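Long-range contacts in 6-phosphogluconolactonase (Shewanella baltica, PDB 3NWP), which probably hydrolyses 6-phosphogluconolactone to 6-phosphogluconate, the lactonase step of the oxidative pentose phosphate pathway: residues 112-116 / 163-167; 143-147 / 175-180. The contacts are given in a common frame with arbitrary orientation. Where two conformers were deposited one is given. Numbering follows the deposited sequence.

Contact 1: residues 112-116 / 163-167; sequences AEAGA and CVATN
Residues 112-116 form the first turn of helix 112-122, with phi/psi near -60/-40 at A112, E113 and A116. Residues 163-166 are extended, with phi between -84° and -149° and psi near 150°, and N167 leaves the strand at -133/83. The two short axes run almost exactly antiparallel (172°) and approach to 7.1 Å. In register, the CA of E113 lies 5.2 Å from the CA of A165, and the CA of A116 lies 5.6 Å from the CA of V164. The interface at this distance is made largely by alanines: A112 CB meets A165 CB at 3.7 Å, A165 CB sits 3.6 Å from E113 N, and A116 CB packs 4.4 Å from both V164 CA and A165 N. The motif is a helix packed on a strand at the margin of the mixed sheet of this alpha/beta domain. V164 and T166 point away from the helix, and backbone bonds join both to strand 175-178. C163, with chi1 p, places SG 3.7 Å from A116 O and reaches further along the helix to A119 and A120. On the more exposed side, E113 (chi1 m, chi2 p, chi3 2°) folds its carboxylate back over A165, CD to CB 3.8 Å. N167 (chi1 m) donates from ND2 to E113 OE2 at 2.7 Å and 148°, while water 1 donates to E113 OE1 (2.6 Å) and N167 OD1 (2.8 Å), closing a carboxylate-amide-water ring.

Contact 2: residues 143-147 / 175-180; sequences TCSWF and RITLSK
W146 (chi1 m, chi2 -12°) brings its indole obliquely against the backbone just past strand 175-178, CZ2 lying 3.4 Å from K180 CA and 3.8 Å from S179 C. Its ring edge meets the strand through NE1, which donates to L178 O at 2.8 Å and 168°. W146 closes a turn of its own segment: W146 N donates to T143 O at 2.8 Å, with C144 at positive phi (47/-137) and S145 at -113/42. Segments 144-147 and 175-180 run 103° apart end to end, closest at S145 and T177 (CA to CA 5.3 Å). Residues 175-178 are extended, so R175 and T177 point toward the turn and I176 away. T177 (chi1 t) links the two backbones: OG1 accepts S145 N at 3.1 Å and 166° and donates to L178 O at 3.0 Å, so L178 O receives two bonds. C144 CB packs 3.2 Å from T177 OG1. S145 OG (chi1 m) has its strongest partner outside the segments, D72 OD2, and also accepts from R175 NH1 at 3.1 Å and 143°. R175 NH2 bonds P172 O, its strongest polar partner, and the edge of the F147 ring lies over one guanidinium face, F147 CE2 to R175 NH1 3.6 Å. F147 itself stacks on H142. S179 OG N-caps the helix beginning at K180 and also bonds A161 O. The loop after strand 132-135 reads GMGNDGHTCSWFP, matching the GxGxDGHTxSxFP pattern of 6-phosphogluconolactonases; its 143-147 part lies crosswise on strand 175-178, consistent with the active-site placement of this loop in relatives.

The two contacts interlock along the chain, their segments alternating, and their centres lie 10 Å apart. Strands 163-166 and 175-178 are antiparallel neighbours, joined for example by V164 O to T177 N (2.9 Å). The alternation of strand 163-166 sorts the partners: A165 points to helix 112-122, whereas T166 points away from it and its OG1 reaches S145 O at 2.9 Å, a probable hydrogen bond tying contact 1 to the signature loop. The helix also touches the second strand, A112 CB lying 3.2 Å from R175 O. Contact 1 is peripheral, about 17 Å from the chain centre to its own centre; contact 2 is buried at about 9 Å and carries the loop associated with catalysis in relatives.

Contact 1: residues 112-116 / 163-167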
ATOM      1  N   ALA A 112      -5.585  11.711  13.936  1.00 19.56           N
ATOM      2  CA  ALA A 112      -5.803  10.368  13.431  1.00 18.92           C
ATOM      3  C   ALA A 112      -6.477   9.493  14.478  1.00 16.86           C
ATOM      4  O   ALA A 112      -7.291   8.656  14.152  1.00 17.72           O
ATOM      5  CB  ALA A 112      -4.444   9.763  12.962  1.00 18.25           C
ATOM      6  N   GLU A 113      -6.122   9.675  15.756  1.00 18.79           N
ATOM      7  CA  GLU A 113      -6.744   8.876  16.807  1.00 19.04           C
ATOM      8  C   GLU A 113      -8.231   9.115  16.794  1.00 18.52           C
ATOM      9  O   GLU A 113      -9.008   8.148  16.900  1.00 19.28           O
ATOM     10  CB  GLU A 113      -6.191   9.263  18.183  1.00 19.58           C
ATOM     11  CG  GLU A 113      -4.805   8.752  18.506  1.00 18.43           C
ATOM     12  CD  GLU A 113      -3.661   9.558  17.889  1.00 20.51           C
ATOM     13  OE1 GLU A 113      -3.876  10.589  17.203  1.00 23.14           O
ATOM     14  OE2 GLU A 113      -2.514   9.126  18.159  1.00 23.48           O
ATOM     15  N   ALA A 114      -8.641  10.375  16.735  1.00 20.17           N
ATOM     16  CA  ALA A 114     -10.073  10.675  16.761  1.00 21.84           C
ATOM     17  C   ALA A 114     -10.784  10.266  15.495  1.00 21.53           C
ATOM     18  O   ALA A 114     -11.959   9.928  15.540  1.00 22.17           O
ATOM     19  CB  ALA A 114     -10.314  12.161  17.034  1.00 21.96           C
ATOM     20  N   GLY A 115     -10.080  10.278  14.352  1.00 19.99           N
ATOM     21  CA  GLY A 115     -10.693   9.925  13.068  1.00 20.39           C
ATOM     22  C   GLY A 115     -10.647   8.455  12.645  1.00 17.20           C
ATOM     23  O   GLY A 115     -11.317   8.042  11.689  1.00 19.91           O
ATOM     24  N   ALA A 116      -9.913   7.640  13.391  1.00 17.43           N
ATOM     25  CA  ALA A 116      -9.656   6.263  12.959  1.00 18.28           C
ATOM     26  C   ALA A 116     -10.905   5.424  12.840  1.00 20.07           C
ATOM     27  O   ALA A 116     -11.044   4.621  11.920  1.00 20.54           O
ATOM     28  CB  ALA A 116      -8.633   5.598  13.857  1.00 18.37           C
ATOM     29  N   CYS A 163      -8.124  -0.053  10.396  1.00 18.17           N
ATOM     30  CA  CYS A 163      -7.104   0.994  10.415  1.00 19.83           C
ATOM     31  C   CYS A 163      -6.956   1.566  11.809  1.00 20.94           C
ATOM     32  O   CYS A 163      -7.889   1.524  12.626  1.00 21.41           O
ATOM     33  CB  CYS A 163      -7.345   2.029   9.375  1.00 23.47           C
ATOM     34  SG  CYS A 163      -8.950   2.771   9.425  1.00 25.65           S
ATOM     35  N   VAL A 164      -5.753   2.053  12.068  1.00 17.26           N
ATOM     36  CA  VAL A 164      -5.396   2.594  13.366  1.00 19.82           C
ATOM     37  C   VAL A 164      -4.489   3.772  13.184  1.00 18.31           C
ATOM     38  O   VAL A 164      -3.868   3.938  12.127  1.00 17.52           O
ATOM     39  CB  VAL A 164      -4.735   1.598  14.284  1.00 22.02           C
ATOM     40  CG1 VAL A 164      -5.676   0.408  14.590  1.00 27.12           C
ATOM     41  CG2 VAL A 164      -3.379   1.146  13.774  1.00 22.75           C
ATOM     42  N   ALA A 165      -4.394   4.598  14.230  1.00 17.40           N
ATOM     43  CA  ALA A 165      -3.472   5.714  14.197  1.00 16.01           C
ATOM     44  C   ALA A 165      -2.103   5.280  14.587  1.00 17.69           C
ATOM     45  O   ALA A 165      -1.904   4.422  15.441  1.00 19.09           O
ATOM     46  CB  ALA A 165      -3.952   6.873  15.177  1.00 18.25           C
ATOM     47  N   THR A 166      -1.093   5.918  14.008  1.00 17.58           N
ATOM     48  CA  THR A 166       0.276   5.748  14.462  1.00 16.76           C
ATOM     49  C   THR A 166       1.021   7.087  14.438  1.00 15.80           C
ATOM     50  O   THR A 166       0.659   7.999  13.676  1.00 17.25           O
ATOM     51  CB  THR A 166       1.118   4.700  13.633  1.00 17.59           C
ATOM     52  OG1 THR A 166       1.419   5.258  12.349  1.00 19.86           O
ATOM     53  CG2 THR A 166       0.359   3.362  13.505  1.00 17.35           C
ATOM     54  N   ASN A 167       2.043   7.205  15.272  1.00 16.77           N
ATOM     55  CA  ASN A 167       2.780   8.471  15.433  1.00 17.57           C
ATOM     56  C   ASN A 167       4.272   8.204  15.391  1.00 19.26           C
ATOM     57  O   ASN A 167       4.954   8.022  16.411  1.00 20.46           O
ATOM     58  CB  ASN A 167       2.366   9.060  16.791  1.00 19.58           C
ATOM     59  CG  ASN A 167       0.942   9.559  16.770  1.00 17.73           C
ATOM     60  OD1 ASN A 167       0.649  10.572  16.147  1.00 21.03           O
ATOM     61  ND2 ASN A 167       0.024   8.780  17.373  1.00 19.94           N
TER
HETATM   62  O   HOH W   1      -1.809  11.814  16.198  1.00 15.34           O

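Contact 2: residues 143-147 / 175-180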
ATOM      1  N   THR A 143       6.709  -0.095   6.355  1.00 14.31           N
ATOM      2  CA  THR A 143       5.773  -0.164   5.239  1.00 14.28           C
ATOM      3  C   THR A 143       4.448   0.370   5.761  1.00 14.98           C
ATOM      4  O   THR A 143       4.271   0.548   6.955  1.00 15.54           O
ATOM      5  CB  THR A 143       5.660  -1.589   4.683  1.00 15.50           C
ATOM      6  OG1 THR A 143       4.866  -1.561   3.492  1.00 15.69           O
ATOM      7  CG2 THR A 143       4.991  -2.573   5.661  1.00 15.40           C
ATOM      8  N   CYS A 144       3.523   0.694   4.867  1.00 14.37           N
ATOM      9  CA  CYS A 144       2.298   1.415   5.322  1.00 15.93           C
ATOM     10  C   CYS A 144       2.748   2.552   6.228  1.00 15.97           C
ATOM     11  O   CYS A 144       3.697   3.282   5.877  1.00 17.67           O
ATOM     12  CB  CYS A 144       1.278   0.476   5.952  1.00 15.68           C
ATOM     13  SG  CYS A 144       0.767  -0.865   4.821  1.00 17.64           S
ATOM     14  N   SER A 145       2.066   2.787   7.371  1.00 16.68           N
ATOM     15  CA  SER A 145       2.631   3.620   8.435  1.00 15.05           C
ATOM     16  C   SER A 145       2.909   2.769   9.674  1.00 15.42           C
ATOM     17  O   SER A 145       2.660   3.190  10.825  1.00 17.56           O
ATOM     18  CB  SER A 145       1.805   4.911   8.732  1.00 16.00           C
ATOM     19  OG  SER A 145       2.075   5.913   7.756  1.00 17.69           O
ATOM     20  N   TRP A 146       3.448   1.575   9.439  1.00 15.59           N
ATOM     21  CA  TRP A 146       3.942   0.674  10.470  1.00 14.77           C
ATOM     22  C   TRP A 146       5.382   1.023  10.714  1.00 17.48           C
ATOM     23  O   TRP A 146       6.280   0.577  10.009  1.00 19.48           O
ATOM     24  CB  TRP A 146       3.850  -0.817  10.063  1.00 15.95           C
ATOM     25  CG  TRP A 146       2.540  -1.334   9.555  1.00 15.16           C
ATOM     26  CD1 TRP A 146       1.279  -0.733   9.593  1.00 16.08           C
ATOM     27  CD2 TRP A 146       2.372  -2.558   8.836  1.00 13.68           C
ATOM     28  NE1 TRP A 146       0.360  -1.538   8.957  1.00 15.55           N
ATOM     29  CE2 TRP A 146       1.018  -2.642   8.444  1.00 14.90           C
ATOM     30  CE3 TRP A 146       3.251  -3.572   8.445  1.00 15.54           C
ATOM     31  CZ2 TRP A 146       0.530  -3.724   7.726  1.00 15.44           C
ATOM     32  CZ3 TRP A 146       2.738  -4.648   7.712  1.00 15.86           C
ATOM     33  CH2 TRP A 146       1.411  -4.689   7.343  1.00 15.66           C
ATOM     34  N   PHE A 147       5.621   1.914  11.667  1.00 18.12           N
ATOM     35  CA  PHE A 147       6.932   2.459  11.875  1.00 17.10           C
ATOM     36  C   PHE A 147       7.580   1.842  13.115  1.00 18.82           C
ATOM     37  O   PHE A 147       6.930   1.786  14.175  1.00 20.34           O
ATOM     38  CB  PHE A 147       6.858   3.962  12.093  1.00 20.07           C
ATOM     39  CG  PHE A 147       6.756   4.767  10.841  1.00 17.92           C
ATOM     40  CD1 PHE A 147       7.896   5.162  10.170  1.00 20.38           C
ATOM     41  CD2 PHE A 147       5.516   5.160  10.343  1.00 19.85           C
ATOM     42  CE1 PHE A 147       7.807   5.926   9.027  1.00 17.41           C
ATOM     43  CE2 PHE A 147       5.431   5.876   9.182  1.00 20.32           C
ATOM     44  CZ  PHE A 147       6.577   6.277   8.526  1.00 18.60           C
ATOM     45  N   ARG A 175      -0.332   9.756  11.596  1.00 17.48           N
ATOM     46  CA  ARG A 175      -0.664   8.843  10.517  1.00 17.21           C
ATOM     47  C   ARG A 175      -1.896   8.028  10.856  1.00 17.77           C
ATOM     48  O   ARG A 175      -2.167   7.703  12.024  1.00 17.87           O
ATOM     49  CB  ARG A 175       0.482   7.840  10.243  1.00 17.02           C
ATOM     50  CG  ARG A 175       1.884   8.452  10.115  1.00 17.02           C
ATOM     51  CD  ARG A 175       1.925   9.394   8.976  1.00 18.84           C
ATOM     52  NE  ARG A 175       3.253   9.950   8.733  1.00 18.52           N
ATOM     53  CZ  ARG A 175       4.133   9.463   7.834  1.00 19.75           C
ATOM     54  NH1 ARG A 175       3.840   8.361   7.134  1.00 18.56           N
ATOM     55  NH2 ARG A 175       5.298  10.081   7.642  1.00 21.01           N
ATOM     56  N   ILE A 176      -2.615   7.677   9.805  0.50 14.47           N
ATOM     57  CA  ILE A 176      -3.555   6.576   9.866  0.50 14.24           C
ATOM     58  C   ILE A 176      -2.952   5.504   8.970  0.50 13.82           C
ATOM     59  O   ILE A 176      -2.314   5.800   7.957  0.50 14.16           O
ATOM     60  CB  ILE A 176      -4.932   7.046   9.426  0.50 15.50           C
ATOM     61  CG1 ILE A 176      -5.968   5.961   9.558  0.50 18.12           C
ATOM     62  CG2 ILE A 176      -4.915   7.607   8.020  0.50 21.31           C
ATOM     63  CD1 ILE A 176      -7.338   6.564   9.876  0.50 16.18           C
ATOM     64  N   THR A 177      -3.133   4.269   9.369  1.00 15.35           N
ATOM     65  CA  THR A 177      -2.637   3.150   8.573  1.00 15.43           C
ATOM     66  C   THR A 177      -3.653   2.044   8.531  1.00 15.05           C
ATOM     67  O   THR A 177      -4.285   1.708   9.543  1.00 16.12           O
ATOM     68  CB  THR A 177      -1.301   2.649   9.153  1.00 15.03           C
ATOM     69  OG1 THR A 177      -0.672   1.730   8.214  1.00 15.34           O
ATOM     70  CG2 THR A 177      -1.441   1.935  10.501  1.00 16.30           C
ATOM     71  N   LEU A 178      -3.693   1.335   7.419  1.00 14.34           N
ATOM     72  CA  LEU A 178      -4.342   0.036   7.442  1.00 12.77           C
ATOM     73  C   LEU A 178      -3.529  -0.871   8.351  1.00 15.09           C
ATOM     74  O   LEU A 178      -2.327  -0.790   8.454  1.00 14.82           O
ATOM     75  CB  LEU A 178      -4.509  -0.559   6.021  1.00 14.57           C
ATOM     76  CG  LEU A 178      -5.353   0.202   5.019  1.00 17.91           C
ATOM     77  CD1 LEU A 178      -5.662  -0.680   3.745  1.00 17.34           C
ATOM     78  CD2 LEU A 178      -6.626   0.799   5.595  1.00 21.31           C
ATOM     79  N   SER A 179      -4.216  -1.794   9.008  1.00 14.89           N
ATOM     80  CA  SER A 179      -3.612  -2.745   9.905  1.00 14.43           C
ATOM     81  C   SER A 179      -2.969  -3.907   9.163  1.00 13.22           C
ATOM     82  O   SER A 179      -3.264  -4.140   8.010  1.00 14.58           O
ATOM     83  CB  SER A 179      -4.654  -3.329  10.854  1.00 15.18           C
ATOM     84  OG  SER A 179      -5.695  -3.970  10.134  1.00 16.87           O
ATOM     85  N   LYS A 180      -2.083  -4.618   9.844  0.70 13.57           N
ATOM     86  CA  LYS A 180      -1.559  -5.858   9.277  0.70 14.09           C
ATOM     87  C   LYS A 180      -2.676  -6.821   8.925  0.70 15.70           C
ATOM     88  O   LYS A 180      -2.690  -7.432   7.824  0.70 14.91           O
ATOM     89  CB  LYS A 180      -0.549  -6.499  10.214  0.70 15.11           C
ATOM     90  CG  LYS A 180       0.152  -7.727   9.650  0.70 16.97           C
ATOM     91  CD  LYS A 180       0.730  -8.597  10.770  0.70 16.72           C
ATOM     92  CE  LYS A 180      -0.319  -9.481  11.409  0.70 24.45           C
ATOM     93  NZ  LYS A 180       0.255 -10.196  12.598  0.70 33.07           N
TER
HETATM   94  O   HOH W   2       4.887   5.757   5.260  1.00 30.32           O